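Local structure of tannase (Lactobacillus plantarum, 3WA7) at residues A29-Y34 with V44-V49; I206-H211 with N395-L400; K337-M342 with A418-S423; L351-P356 with A368-A373. The protein hydrolyses the galloyl ester bonds of tannins to release gallic acid, probably with the serine-based chemistry usual for the alpha/beta-hydrolase fold. One frame throughout, in Å; residues are numbered along the deposited sequence.

Interaction 1. Residues A29-Y34 with V44-V49; sequences ARNIQY and VLNVFV
Asn46 reaches across to Arg30 and Asn31 at a G1 beta bulge in the antiparallel hairpin of strands 22-33 and 44-50. Asn31 and Ile32 both face Leu45 here, with Asn31 in a left-handed backbone conformation (phi 51°, psi 50°). Along Asn46, CB lies 4.1 Å from Ala29 O; CG, anti to the carbonyl carbon (chi1 -62°), packs against CB and CG of Arg30; OD1 accepts from Asn31 N at 2.9 Å and also touches Arg30 CB; ND2 turns to Asp84 O in a neighbouring loop. The amide thus takes up the N-H that the bulge leaves poorly angled toward Leu45 O. A leucine here would probably leave both Asn31 N and Asp84 O without their side-chain partner. Within the bulge Ile32 N donates to Leu45 O (3.0 Å); before it, Ala29 and Val47 exchange two backbone bonds. Arg30 continues extended, bringing NE to the edge of the Phe48 ring, 3.9 Å from CE2, while its guanidinium pairs with Asp85 and Glu15. On the sheet face toward helix 131-145, Leu45 CD1 meets Ile32 CB at 3.9 Å, and Ile32 CD1 rests 4.0 Å from Val47 CG2.

Interaction 2. Residues I206-H211 with N395-L400; sequences IHNLEH and NPLSYL
With CG anti to the backbone N in both (chi1 -173° and -165°), Asn395 and Asn208 bring their amides together where the loop after strand 199-203 enters helix 209-220. Asn395 is also a side-chain cap: it precedes the turn leading into helix 398-401, and its OD1 accepts from Leu397 N at 3.1 Å. A bend at chi2 (-91°) brings Glu210 round. ND2 of Asn395 faces the other segment and gives two bonds, one to Asn208 OD1 and one to Glu210 OE2, each of 2.9 Å. Glu210 OE2 lies almost in the amide plane of Asn395, but ND2 meets it from above the carboxylate plane, the two planes standing nearly perpendicular. Asn208 OD1 is gripped twice, since His211 ND1 donates to it at 2.8 Å from the face opposite Asn395 ND2. An alanine in place of Asn395 would probably leave Glu210 OE2 short of a donor, Asn208 OD1 with only His211 here, and Leu397 N without its cap. Pro396 CD sits 3.9 Å from His207 CB, and Leu397 CD1 comes 3.4 Å from Asn208 ND2, which bonds to Tyr268. Glu210 CG lies 3.4 Å above the plane of the His211 ring, over its centre.

Interaction 3. Residues K337-M342 with A418-S423; sequences KSLTRM and ADRDTS
Arg420 and Thr340 carry the polar part of this contact. The guanidinium approaches side-on, with one nitrogen for each of two oxygens: NE donates to Thr340 O at 2.9 Å, and NH2 to Thr340 OG1 at 3.0 Å. Neither bond is straight, and NE reaches the carbonyl oxygen from well above the carbonyl plane. A bend at chi3 (71°) turns NE toward that carbonyl oxygen. NH2 has a second acceptor, His227 O on strand 225-232.

Apolar and face contacts fill in around it. The Leu339 side chain slides past that of Arg420 in the opposite direction, with the two CG atoms 3.6 Å apart, and its CD1 lies 4.1 Å from Ala418 CB. Met342 CB lies over one face of the guanidinium, 3.3 Å from its plane and offset toward the rim. Met342 is a selenomethionine introduced as a label; its extended chain carries SE to 3.3 Å from Asp421 OD1.

Within 418-423, Asp419 OD1 accepts from Asp421 N at 2.9 Å, an Asx turn, while its OD2 bonds to His451 ND1. The grip of Arg420 on Thr340 joins the chain after helix 332-339 to the loop after strand 410-414, the place where alpha/beta-hydrolases usually carry the acid of the catalytic triad, here probably Asp419.

Interaction 4. Residues L351-P356 with A368-A373; sequences LDLTSP and AKHFTA
The carboxylate oxygen Asp352 OD1 takes two bonds from Thr354, and the turn they close contains Leu353, the residue that meets Ala368, Lys369 and His370. Thr354 OG1 lies 2.6 Å from OD1 and Thr354 N donates to it at 3.2 Å, both from the same face of the carboxylate. The second bond makes an Asx turn, with Leu353 at its centre in a left-handed backbone conformation (phi 64°, psi 25°).

Leu353 then does most of the work across the contact. Its CB packs 4.0 Å from Ala368 CB, and the side chain crosses that of His370 at about a right angle. CD2 sits 3.5 Å from the centroid of the His370 ring, only 11° off the ring normal: a CH-pi contact squarely over the face. The same methyl presses on the backbone of Lys369, 3.3 Å from its carbonyl carbon. At the ring edge, close to its plane, Leu351 O approaches CE1 of His370 at 3.4 Å.

Two bonds from outside the segments help fix the rotation of the imidazole: ND1 is bonded to Asp349 OD1 and NE2 to Ser379 OG. The other oxygen of Asp349 holds Phe371 N and Thr372 OG1, so one aspartate ties the ring to the start of the next helix.

Each loop runs into an N-cap, Ser355 for helix 356-360 and Thr372 for helix 373-377. The pair belongs to the long insertion between sheet strands 199-203 and 410-414, a position where many alpha/beta-hydrolases carry a lid.

The centres of interactions 2, 3 and 4 lie about 17 to 21 Å from one another, while interaction 1 lies apart: its centre is about 38 Å from that of interaction 3, across the centre of the chain. Ile206 CD1 packs 3.8 Å from Thr422 CG2 of interaction 3, and Leu209 O lies 3.3 Å from Phe371 CE1 of interaction 4. The nearest atoms of interactions 3 and 4 are about 9 Å apart. The probable triad of Ser163, His451 and Asp419 lies beside interactions 2 and 3: Asp419 belongs to interaction 3, and Ile206 shares a backbone bond with Ser163. A glycerol, probably from the crystallisation liquor, bonds to Asp421 OD2 and may mark a pocket.

Interaction 1. Residues A29-Y34 with V44-V49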
loop_
_atom_site.group_PDB
_atom_site.type_symbol
_atom_site.label_atom_id
_atom_site.label_comp_id
_atom_site.label_asym_id
_atom_site.label_seq_id
_atom_site.Cartn_x
_atom_site.Cartn_y
_atom_site.Cartn_z
ATOM N N ALA A 29 -19.023 -16.168 -5.175
ATOM C CA ALA A 29 -19.111 -17.027 -3.998
ATOM C C ALA A 29 -18.673 -16.078 -2.896
ATOM O O ALA A 29 -17.516 -15.659 -2.860
ATOM C CB ALA A 29 -18.152 -18.205 -4.109
ATOM N N ARG A 30 -19.594 -15.733 -2.002
ATOM C CA ARG A 30 -19.286 -14.765 -0.958
ATOM C C ARG A 30 -19.296 -15.237 0.486
ATOM O O ARG A 30 -19.818 -16.300 0.815
ATOM C CB ARG A 30 -20.244 -13.577 -1.066
ATOM C CG ARG A 30 -20.362 -12.963 -2.448
ATOM C CD ARG A 30 -21.266 -11.738 -2.384
ATOM N NE ARG A 30 -21.384 -11.029 -3.657
ATOM C CZ ARG A 30 -22.165 -11.398 -4.667
ATOM N NH1 ARG A 30 -22.918 -12.486 -4.578
ATOM N NH2 ARG A 30 -22.208 -10.658 -5.766
ATOM N N ASN A 31 -18.716 -14.392 1.336
ATOM C CA ASN A 31 -18.637 -14.613 2.771
ATOM C C ASN A 31 -18.096 -15.977 3.157
ATOM O O ASN A 31 -18.676 -16.690 3.980
ATOM C CB ASN A 31 -20.013 -14.381 3.395
ATOM C CG ASN A 31 -20.487 -12.950 3.222
ATOM O OD1 ASN A 31 -19.769 -12.007 3.554
ATOM N ND2 ASN A 31 -21.694 -12.781 2.699
ATOM N N ILE A 32 -16.961 -16.316 2.560
ATOM C CA ILE A 32 -16.292 -17.576 2.815
ATOM C C ILE A 32 -15.288 -17.396 3.952
ATOM O O ILE A 32 -14.357 -16.602 3.847
ATOM C CB ILE A 32 -15.531 -18.057 1.557
ATOM C CG1 ILE A 32 -16.521 -18.310 0.417
ATOM C CG2 ILE A 32 -14.734 -19.314 1.880
ATOM C CD1 ILE A 32 -15.858 -18.582 -0.918
ATOM N N GLN A 33 -15.493 -18.124 5.042
ATOM C CA GLN A 33 -14.583 -18.063 6.179
ATOM C C GLN A 33 -13.278 -18.684 5.681
ATOM O O GLN A 33 -13.274 -19.832 5.237
ATOM C CB GLN A 33 -15.172 -18.882 7.329
ATOM C CG GLN A 33 -14.343 -18.928 8.591
ATOM C CD GLN A 33 -15.037 -19.714 9.686
ATOM O OE1 GLN A 33 -16.169 -19.404 10.063
ATOM N NE2 GLN A 33 -14.365 -20.735 10.203
ATOM N N TYR A 34 -12.172 -17.944 5.744
ATOM C CA TYR A 34 -10.915 -18.488 5.241
ATOM C C TYR A 34 -9.945 -19.062 6.274
ATOM O O TYR A 34 -8.846 -19.493 5.922
ATOM C CB TYR A 34 -10.216 -17.465 4.329
ATOM C CG TYR A 34 -9.909 -16.125 4.953
ATOM C CD1 TYR A 34 -8.832 -15.968 5.822
ATOM C CD2 TYR A 34 -10.686 -15.004 4.653
ATOM C CE1 TYR A 34 -8.530 -14.723 6.378
ATOM C CE2 TYR A 34 -10.394 -13.758 5.202
ATOM C CZ TYR A 34 -9.316 -13.623 6.063
ATOM O OH TYR A 34 -9.019 -12.392 6.607
ATOM N N VAL A 44 -13.566 -12.943 6.210
ATOM C CA VAL A 44 -14.210 -13.754 5.185
ATOM C C VAL A 44 -13.716 -13.209 3.856
ATOM O O VAL A 44 -13.170 -12.105 3.798
ATOM C CB VAL A 44 -15.760 -13.651 5.223
ATOM C CG1 VAL A 44 -16.292 -14.254 6.514
ATOM C CG2 VAL A 44 -16.201 -12.199 5.076
ATOM N N LEU A 45 -13.876 -13.981 2.792
ATOM C CA LEU A 45 -13.447 -13.515 1.482
ATOM C C LEU A 45 -14.516 -13.800 0.440
ATOM O O LEU A 45 -15.396 -14.643 0.651
ATOM C CB LEU A 45 -12.105 -14.162 1.090
ATOM C CG LEU A 45 -11.935 -15.685 1.012
ATOM C CD1 LEU A 45 -12.614 -16.230 -0.236
ATOM C CD2 LEU A 45 -10.450 -16.025 0.970
ATOM N N ASN A 46 -14.457 -13.059 -0.663
ATOM C CA ASN A 46 -15.396 -13.217 -1.763
ATOM C C ASN A 46 -14.618 -13.627 -3.005
ATOM O O ASN A 46 -13.510 -13.142 -3.240
ATOM C CB ASN A 46 -16.134 -11.908 -2.059
ATOM C CG ASN A 46 -16.976 -11.430 -0.898
ATOM O OD1 ASN A 46 -17.487 -12.227 -0.112
ATOM N ND2 ASN A 46 -17.151 -10.115 -0.800
ATOM N N VAL A 47 -15.210 -14.512 -3.799
ATOM C CA VAL A 47 -14.586 -14.995 -5.023
ATOM C C VAL A 47 -15.443 -14.619 -6.229
ATOM O O VAL A 47 -16.646 -14.873 -6.243
ATOM C CB VAL A 47 -14.436 -16.530 -4.992
ATOM C CG1 VAL A 47 -13.801 -17.022 -6.281
ATOM C CG2 VAL A 47 -13.597 -16.940 -3.796
ATOM N N PHE A 48 -14.819 -14.011 -7.234
ATOM C CA PHE A 48 -15.529 -13.614 -8.444
ATOM C C PHE A 48 -14.811 -14.195 -9.655
ATOM O O PHE A 48 -13.600 -14.034 -9.814
ATOM C CB PHE A 48 -15.619 -12.092 -8.523
ATOM C CG PHE A 48 -16.234 -11.477 -7.303
ATOM C CD1 PHE A 48 -15.435 -10.907 -6.318
ATOM C CD2 PHE A 48 -17.610 -11.527 -7.108
ATOM C CE1 PHE A 48 -15.997 -10.396 -5.151
ATOM C CE2 PHE A 48 -18.185 -11.018 -5.941
ATOM C CZ PHE A 48 -17.374 -10.451 -4.961
ATOM N N VAL A 49 -15.577 -14.869 -10.506
ATOM C CA VAL A 49 -15.018 -15.541 -11.670
ATOM C C VAL A 49 -15.723 -15.214 -12.980
ATOM O O VAL A 49 -16.949 -15.250 -13.054
ATOM C CB VAL A 49 -15.094 -17.076 -11.471
ATOM C CG1 VAL A 49 -14.416 -17.793 -12.629
ATOM C CG2 VAL A 49 -14.461 -17.466 -10.138
#

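Interaction 2. Residues I206-H211 with N395-L400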
loop_
_atom_site.group_PDB
_atom_site.type_symbol
_atom_site.label_atom_id
_atom_site.label_comp_id
_atom_site.label_asym_id
_atom_site.label_seq_id
_atom_site.Cartn_x
_atom_site.Cartn_y
_atom_site.Cartn_z
ATOM N N ILE A 206 2.039 3.158 2.264
ATOM C CA ILE A 206 2.474 3.854 3.465
ATOM C C ILE A 206 3.174 2.799 4.313
ATOM O O ILE A 206 2.556 2.149 5.155
ATOM C CB ILE A 206 1.268 4.444 4.221
ATOM C CG1 ILE A 206 0.489 5.383 3.294
ATOM C CG2 ILE A 206 1.741 5.200 5.457
ATOM C CD1 ILE A 206 1.270 6.617 2.852
ATOM N N HIS A 207 4.468 2.627 4.052
ATOM C CA HIS A 207 5.281 1.627 4.737
ATOM C C HIS A 207 6.583 2.229 5.268
ATOM O O HIS A 207 6.789 3.440 5.185
ATOM C CB HIS A 207 5.614 0.495 3.766
ATOM C CG HIS A 207 6.600 0.885 2.708
ATOM N ND1 HIS A 207 6.302 1.774 1.697
ATOM C CD2 HIS A 207 7.898 0.541 2.537
ATOM C CE1 HIS A 207 7.376 1.963 0.951
ATOM N NE2 HIS A 207 8.359 1.227 1.439
ATOM N N ASN A 208 7.463 1.376 5.792
ATOM C CA ASN A 208 8.744 1.823 6.354
ATOM C C ASN A 208 8.414 2.896 7.393
ATOM O O ASN A 208 9.072 3.940 7.491
ATOM C CB ASN A 208 9.636 2.381 5.235
ATOM C CG ASN A 208 11.084 2.535 5.659
ATOM O OD1 ASN A 208 11.512 1.967 6.663
ATOM N ND2 ASN A 208 11.851 3.298 4.883
ATOM N N LEU A 209 7.382 2.605 8.181
ATOM C CA LEU A 209 6.871 3.520 9.193
ATOM C C LEU A 209 7.868 4.046 10.220
ATOM O O LEU A 209 7.797 5.215 10.603
ATOM C CB LEU A 209 5.681 2.866 9.910
ATOM C CG LEU A 209 4.585 2.336 8.976
ATOM C CD1 LEU A 209 3.497 1.661 9.802
ATOM C CD2 LEU A 209 3.999 3.480 8.141
ATOM N N GLU A 210 8.799 3.202 10.656
ATOM C CA GLU A 210 9.775 3.608 11.661
ATOM C C GLU A 210 10.816 4.593 11.128
ATOM O O GLU A 210 11.637 5.100 11.888
ATOM C CB GLU A 210 10.485 2.381 12.254
ATOM C CG GLU A 210 11.429 1.672 11.297
ATOM C CD GLU A 210 10.756 0.565 10.509
ATOM O OE1 GLU A 210 9.578 0.727 10.131
ATOM O OE2 GLU A 210 11.417 -0.469 10.262
ATOM N N HIS A 211 10.781 4.862 9.825
ATOM C CA HIS A 211 11.723 5.806 9.229
ATOM C C HIS A 211 10.979 6.886 8.446
ATOM O O HIS A 211 11.602 7.772 7.856
ATOM C CB HIS A 211 12.692 5.082 8.290
ATOM C CG HIS A 211 13.467 3.986 8.954
ATOM N ND1 HIS A 211 13.414 2.677 8.530
ATOM C CD2 HIS A 211 14.303 4.004 10.019
ATOM C CE1 HIS A 211 14.182 1.934 9.308
ATOM N NE2 HIS A 211 14.733 2.715 10.219
ATOM N N ASN A 395 7.725 -4.376 7.901
ATOM C CA ASN A 395 8.358 -3.431 6.985
ATOM C C ASN A 395 8.808 -4.249 5.771
ATOM O O ASN A 395 9.670 -5.119 5.887
ATOM C CB ASN A 395 9.575 -2.775 7.648
ATOM C CG ASN A 395 10.181 -1.665 6.797
ATOM O OD1 ASN A 395 9.962 -1.603 5.587
ATOM N ND2 ASN A 395 10.961 -0.789 7.428
ATOM N N PRO A 396 8.219 -3.993 4.593
ATOM C CA PRO A 396 8.600 -4.740 3.391
ATOM C C PRO A 396 10.109 -4.751 3.131
ATOM O O PRO A 396 10.661 -5.752 2.680
ATOM C CB PRO A 396 7.831 -4.024 2.281
ATOM C CG PRO A 396 6.598 -3.548 2.985
ATOM C CD PRO A 396 7.159 -3.015 4.288
ATOM N N LEU A 397 10.769 -3.636 3.426
ATOM C CA LEU A 397 12.206 -3.512 3.200
ATOM C C LEU A 397 13.060 -4.544 3.936
ATOM O O LEU A 397 14.110 -4.952 3.438
ATOM C CB LEU A 397 12.676 -2.107 3.588
ATOM C CG LEU A 397 11.996 -0.909 2.920
ATOM C CD1 LEU A 397 12.709 0.365 3.357
ATOM C CD2 LEU A 397 12.039 -1.043 1.403
ATOM N N SER A 398 12.615 -4.953 5.121
ATOM C CA SER A 398 13.348 -5.920 5.932
ATOM C C SER A 398 13.682 -7.205 5.184
ATOM O O SER A 398 14.739 -7.798 5.389
ATOM C CB SER A 398 12.538 -6.273 7.185
ATOM O OG SER A 398 12.337 -5.133 7.997
ATOM N N TYR A 399 12.777 -7.631 4.312
ATOM C CA TYR A 399 12.964 -8.869 3.565
ATOM C C TYR A 399 13.894 -8.746 2.365
ATOM O O TYR A 399 14.284 -9.749 1.772
ATOM C CB TYR A 399 11.602 -9.410 3.132
ATOM C CG TYR A 399 10.677 -9.606 4.306
ATOM C CD1 TYR A 399 9.879 -8.559 4.775
ATOM C CD2 TYR A 399 10.662 -10.810 5.007
ATOM C CE1 TYR A 399 9.097 -8.708 5.914
ATOM C CE2 TYR A 399 9.883 -10.967 6.147
ATOM C CZ TYR A 399 9.106 -9.917 6.596
ATOM O OH TYR A 399 8.339 -10.070 7.725
ATOM N N LEU A 400 14.258 -7.517 2.015
ATOM C CA LEU A 400 15.152 -7.291 0.885
ATOM C C LEU A 400 16.598 -7.184 1.366
ATOM O O LEU A 400 17.533 -7.359 0.586
ATOM C CB LEU A 400 14.754 -6.012 0.140
ATOM C CG LEU A 400 13.288 -5.909 -0.298
ATOM C CD1 LEU A 400 13.057 -4.582 -1.015
ATOM C CD2 LEU A 400 12.933 -7.076 -1.209
#

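Interaction 3. Residues K337-M342 with A418-S423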
loop_
_atom_site.group_PDB
_atom_site.type_symbol
_atom_site.label_atom_id
_atom_site.label_comp_id
_atom_site.label_asym_id
_atom_site.label_seq_id
_atom_site.Cartn_x
_atom_site.Cartn_y
_atom_site.Cartn_z
ATOM N N LYS A 337 7.054 23.678 -1.364
ATOM C CA LYS A 337 6.338 24.750 -0.683
ATOM C C LYS A 337 5.008 24.991 -1.396
ATOM O O LYS A 337 3.983 25.254 -0.765
ATOM C CB LYS A 337 7.176 26.032 -0.689
ATOM C CG LYS A 337 6.503 27.222 -0.023
ATOM C CD LYS A 337 7.414 28.445 -0.037
ATOM C CE LYS A 337 6.736 29.643 0.610
ATOM N NZ LYS A 337 7.593 30.866 0.553
ATOM N N SER A 338 5.040 24.890 -2.721
ATOM C CA SER A 338 3.856 25.091 -3.547
ATOM C C SER A 338 2.856 23.956 -3.326
ATOM O O SER A 338 1.652 24.180 -3.235
ATOM C CB SER A 338 4.263 25.157 -5.026
ATOM O OG SER A 338 3.154 25.440 -5.859
ATOM N N LEU A 339 3.371 22.735 -3.225
ATOM C CA LEU A 339 2.538 21.555 -3.012
ATOM C C LEU A 339 1.892 21.566 -1.623
ATOM O O LEU A 339 0.745 21.141 -1.456
ATOM C CB LEU A 339 3.392 20.298 -3.174
ATOM C CG LEU A 339 2.682 18.956 -2.997
ATOM C CD1 LEU A 339 1.523 18.844 -3.983
ATOM C CD2 LEU A 339 3.686 17.837 -3.209
ATOM N N THR A 340 2.660 22.057 -0.652
ATOM C CA THR A 340 2.297 22.184 0.765
ATOM C C THR A 340 2.490 20.933 1.620
ATOM O O THR A 340 2.385 19.793 1.151
ATOM C CB THR A 340 0.833 22.682 0.991
ATOM O OG1 THR A 340 -0.095 21.615 0.759
ATOM C CG2 THR A 340 0.514 23.857 0.072
ATOM N N ARG A 341 2.795 21.177 2.888
ATOM C CA ARG A 341 2.985 20.128 3.878
ATOM C C ARG A 341 1.601 19.720 4.368
ATOM O O ARG A 341 0.740 20.570 4.588
ATOM C CB ARG A 341 3.814 20.667 5.050
ATOM C CG ARG A 341 3.794 19.789 6.297
ATOM C CD ARG A 341 4.274 20.563 7.521
ATOM N NE ARG A 341 5.728 20.669 7.602
ATOM C CZ ARG A 341 6.523 19.729 8.109
ATOM N NH1 ARG A 341 6.008 18.602 8.584
ATOM N NH2 ARG A 341 7.835 19.921 8.150
HETATM N N MSE A 342 1.392 18.421 4.545
HETATM C CA MSE A 342 0.107 17.916 5.006
HETATM C C MSE A 342 0.097 17.628 6.501
HETATM O O MSE A 342 -0.766 18.112 7.232
HETATM C CB MSE A 342 -0.245 16.633 4.254
HETATM C CG MSE A 342 -1.576 16.032 4.648
HETATM SE SE MSE A 342 -1.785 14.263 3.923
HETATM C CE MSE A 342 -3.049 13.570 5.204
ATOM N N ALA A 418 1.427 14.510 -6.311
ATOM C CA ALA A 418 0.748 15.478 -5.451
ATOM C C ALA A 418 0.314 14.826 -4.137
ATOM O O ALA A 418 -0.455 15.404 -3.369
ATOM C CB ALA A 418 -0.460 16.071 -6.171
ATOM N N ASP A 419 0.827 13.627 -3.886
ATOM C CA ASP A 419 0.511 12.871 -2.677
ATOM C C ASP A 419 1.514 13.233 -1.578
ATOM O O ASP A 419 2.698 12.913 -1.685
ATOM C CB ASP A 419 0.586 11.370 -2.986
ATOM C CG ASP A 419 0.189 10.499 -1.809
ATOM O OD1 ASP A 419 0.391 10.918 -0.652
ATOM O OD2 ASP A 419 -0.307 9.374 -2.046
ATOM N N ARG A 420 1.032 13.895 -0.526
ATOM C CA ARG A 420 1.882 14.314 0.588
ATOM C C ARG A 420 1.654 13.511 1.869
ATOM O O ARG A 420 2.053 13.943 2.953
ATOM C CB ARG A 420 1.651 15.799 0.891
ATOM C CG ARG A 420 1.689 16.687 -0.341
ATOM C CD ARG A 420 0.326 17.282 -0.609
ATOM N NE ARG A 420 -0.028 18.287 0.388
ATOM C CZ ARG A 420 -1.075 18.213 1.204
ATOM N NH1 ARG A 420 -1.895 17.168 1.156
ATOM N NH2 ARG A 420 -1.308 19.195 2.068
ATOM N N ASP A 421 1.018 12.347 1.758
ATOM C CA ASP A 421 0.757 11.533 2.942
ATOM C C ASP A 421 2.036 10.939 3.515
ATOM O O ASP A 421 2.097 10.575 4.688
ATOM C CB ASP A 421 -0.265 10.442 2.626
ATOM C CG ASP A 421 -1.678 10.984 2.569
ATOM O OD1 ASP A 421 -1.962 11.822 1.687
ATOM O OD2 ASP A 421 -2.504 10.587 3.417
ATOM N N THR A 422 3.056 10.841 2.673
ATOM C CA THR A 422 4.362 10.360 3.100
ATOM C C THR A 422 5.351 10.929 2.089
ATOM O O THR A 422 4.971 11.269 0.970
ATOM C CB THR A 422 4.437 8.809 3.137
ATOM O OG1 THR A 422 5.607 8.409 3.863
ATOM C CG2 THR A 422 4.489 8.226 1.730
ATOM N N SER A 423 6.610 11.058 2.482
ATOM C CA SER A 423 7.620 11.604 1.582
ATOM C C SER A 423 7.810 10.766 0.325
ATOM O O SER A 423 7.655 9.544 0.348
ATOM C CB SER A 423 8.967 11.718 2.299
ATOM O OG SER A 423 9.993 12.060 1.379
#

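Interaction 4. Residues L351-P356 with A368-A373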
loop_
_atom_site.group_PDB
_atom_site.type_symbol
_atom_site.label_atom_id
_atom_site.label_comp_id
_atom_site.label_asym_id
_atom_site.label_seq_id
_atom_site.Cartn_x
_atom_site.Cartn_y
_atom_site.Cartn_z
ATOM N N LEU A 351 3.877 12.310 19.318
ATOM C CA LEU A 351 4.332 12.259 20.699
ATOM C C LEU A 351 3.220 11.905 21.675
ATOM O O LEU A 351 3.487 11.363 22.751
ATOM C CB LEU A 351 4.971 13.592 21.099
ATOM C CG LEU A 351 6.126 14.062 20.210
ATOM C CD1 LEU A 351 6.764 15.301 20.832
ATOM C CD2 LEU A 351 7.159 12.954 20.055
ATOM N N ASP A 352 1.980 12.210 21.303
ATOM C CA ASP A 352 0.843 11.910 22.167
ATOM C C ASP A 352 0.102 10.631 21.776
ATOM O O ASP A 352 -0.988 10.369 22.284
ATOM C CB ASP A 352 -0.142 13.088 22.200
ATOM C CG ASP A 352 -0.664 13.464 20.825
ATOM O OD1 ASP A 352 -0.444 12.703 19.859
ATOM O OD2 ASP A 352 -1.312 14.528 20.713
ATOM N N LEU A 353 0.695 9.848 20.875
ATOM C CA LEU A 353 0.120 8.572 20.428
ATOM C C LEU A 353 -1.219 8.657 19.693
ATOM O O LEU A 353 -1.971 7.678 19.671
ATOM C CB LEU A 353 -0.053 7.632 21.628
ATOM C CG LEU A 353 1.181 7.163 22.404
ATOM C CD1 LEU A 353 0.738 6.357 23.617
ATOM C CD2 LEU A 353 2.069 6.322 21.507
ATOM N N THR A 354 -1.502 9.796 19.070
ATOM C CA THR A 354 -2.776 9.991 18.380
ATOM C C THR A 354 -2.871 9.656 16.889
ATOM O O THR A 354 -3.938 9.810 16.297
ATOM C CB THR A 354 -3.261 11.446 18.554
ATOM O OG1 THR A 354 -2.248 12.346 18.089
ATOM C CG2 THR A 354 -3.560 11.737 20.018
ATOM N N SER A 355 -1.788 9.193 16.272
ATOM C CA SER A 355 -1.843 8.891 14.840
ATOM C C SER A 355 -2.381 7.494 14.552
ATOM O O SER A 355 -2.492 6.663 15.452
ATOM C CB SER A 355 -0.454 9.014 14.209
ATOM O OG SER A 355 0.232 7.776 14.283
ATOM N N PRO A 356 -2.739 7.223 13.285
ATOM C CA PRO A 356 -3.256 5.898 12.930
ATOM C C PRO A 356 -2.174 4.851 13.168
ATOM O O PRO A 356 -2.451 3.740 13.622
ATOM C CB PRO A 356 -3.592 6.044 11.448
ATOM C CG PRO A 356 -3.983 7.486 11.339
ATOM C CD PRO A 356 -2.918 8.171 12.170
ATOM N N ALA A 368 -2.268 2.222 22.046
ATOM C CA ALA A 368 -1.307 2.722 21.070
ATOM C C ALA A 368 0.100 2.707 21.641
ATOM O O ALA A 368 0.282 2.671 22.855
ATOM C CB ALA A 368 -1.684 4.139 20.649
ATOM N N LYS A 369 1.092 2.726 20.756
ATOM C CA LYS A 369 2.492 2.726 21.169
ATOM C C LYS A 369 3.337 3.558 20.216
ATOM O O LYS A 369 2.904 3.901 19.115
ATOM C CB LYS A 369 3.071 1.304 21.164
ATOM C CG LYS A 369 2.523 0.337 22.199
ATOM C CD LYS A 369 3.331 -0.958 22.164
ATOM C CE LYS A 369 2.789 -2.009 23.125
ATOM N NZ LYS A 369 3.601 -3.267 23.076
ATOM N N HIS A 370 4.545 3.891 20.656
ATOM C CA HIS A 370 5.475 4.608 19.798
ATOM C C HIS A 370 6.208 3.501 19.052
ATOM O O HIS A 370 6.155 2.335 19.459
ATOM C CB HIS A 370 6.462 5.428 20.630
ATOM C CG HIS A 370 5.842 6.609 21.306
ATOM N ND1 HIS A 370 5.221 7.622 20.609
ATOM C CD2 HIS A 370 5.739 6.934 22.617
ATOM C CE1 HIS A 370 4.761 8.522 21.461
ATOM N NE2 HIS A 370 5.062 8.128 22.685
ATOM N N PHE A 371 6.873 3.849 17.955
ATOM C CA PHE A 371 7.609 2.862 17.176
ATOM C C PHE A 371 8.944 3.417 16.695
ATOM O O PHE A 371 9.553 2.896 15.757
ATOM C CB PHE A 371 6.758 2.362 16.000
ATOM C CG PHE A 371 6.045 3.452 15.243
ATOM C CD1 PHE A 371 6.588 3.980 14.074
ATOM C CD2 PHE A 371 4.817 3.936 15.691
ATOM C CE1 PHE A 371 5.913 4.973 13.360
ATOM C CE2 PHE A 371 4.136 4.926 14.988
ATOM C CZ PHE A 371 4.686 5.446 13.818
ATOM N N THR A 372 9.385 4.479 17.362
ATOM C CA THR A 372 10.661 5.130 17.075
ATOM C C THR A 372 11.241 5.568 18.413
ATOM O O THR A 372 10.501 5.952 19.319
ATOM C CB THR A 372 10.496 6.382 16.183
ATOM O OG1 THR A 372 9.709 7.364 16.870
ATOM C CG2 THR A 372 9.826 6.011 14.868
ATOM N N ALA A 373 12.561 5.504 18.541
ATOM C CA ALA A 373 13.215 5.902 19.781
ATOM C C ALA A 373 12.955 7.379 20.077
ATOM O O ALA A 373 12.741 7.767 21.226
ATOM C CB ALA A 373 14.718 5.641 19.682
#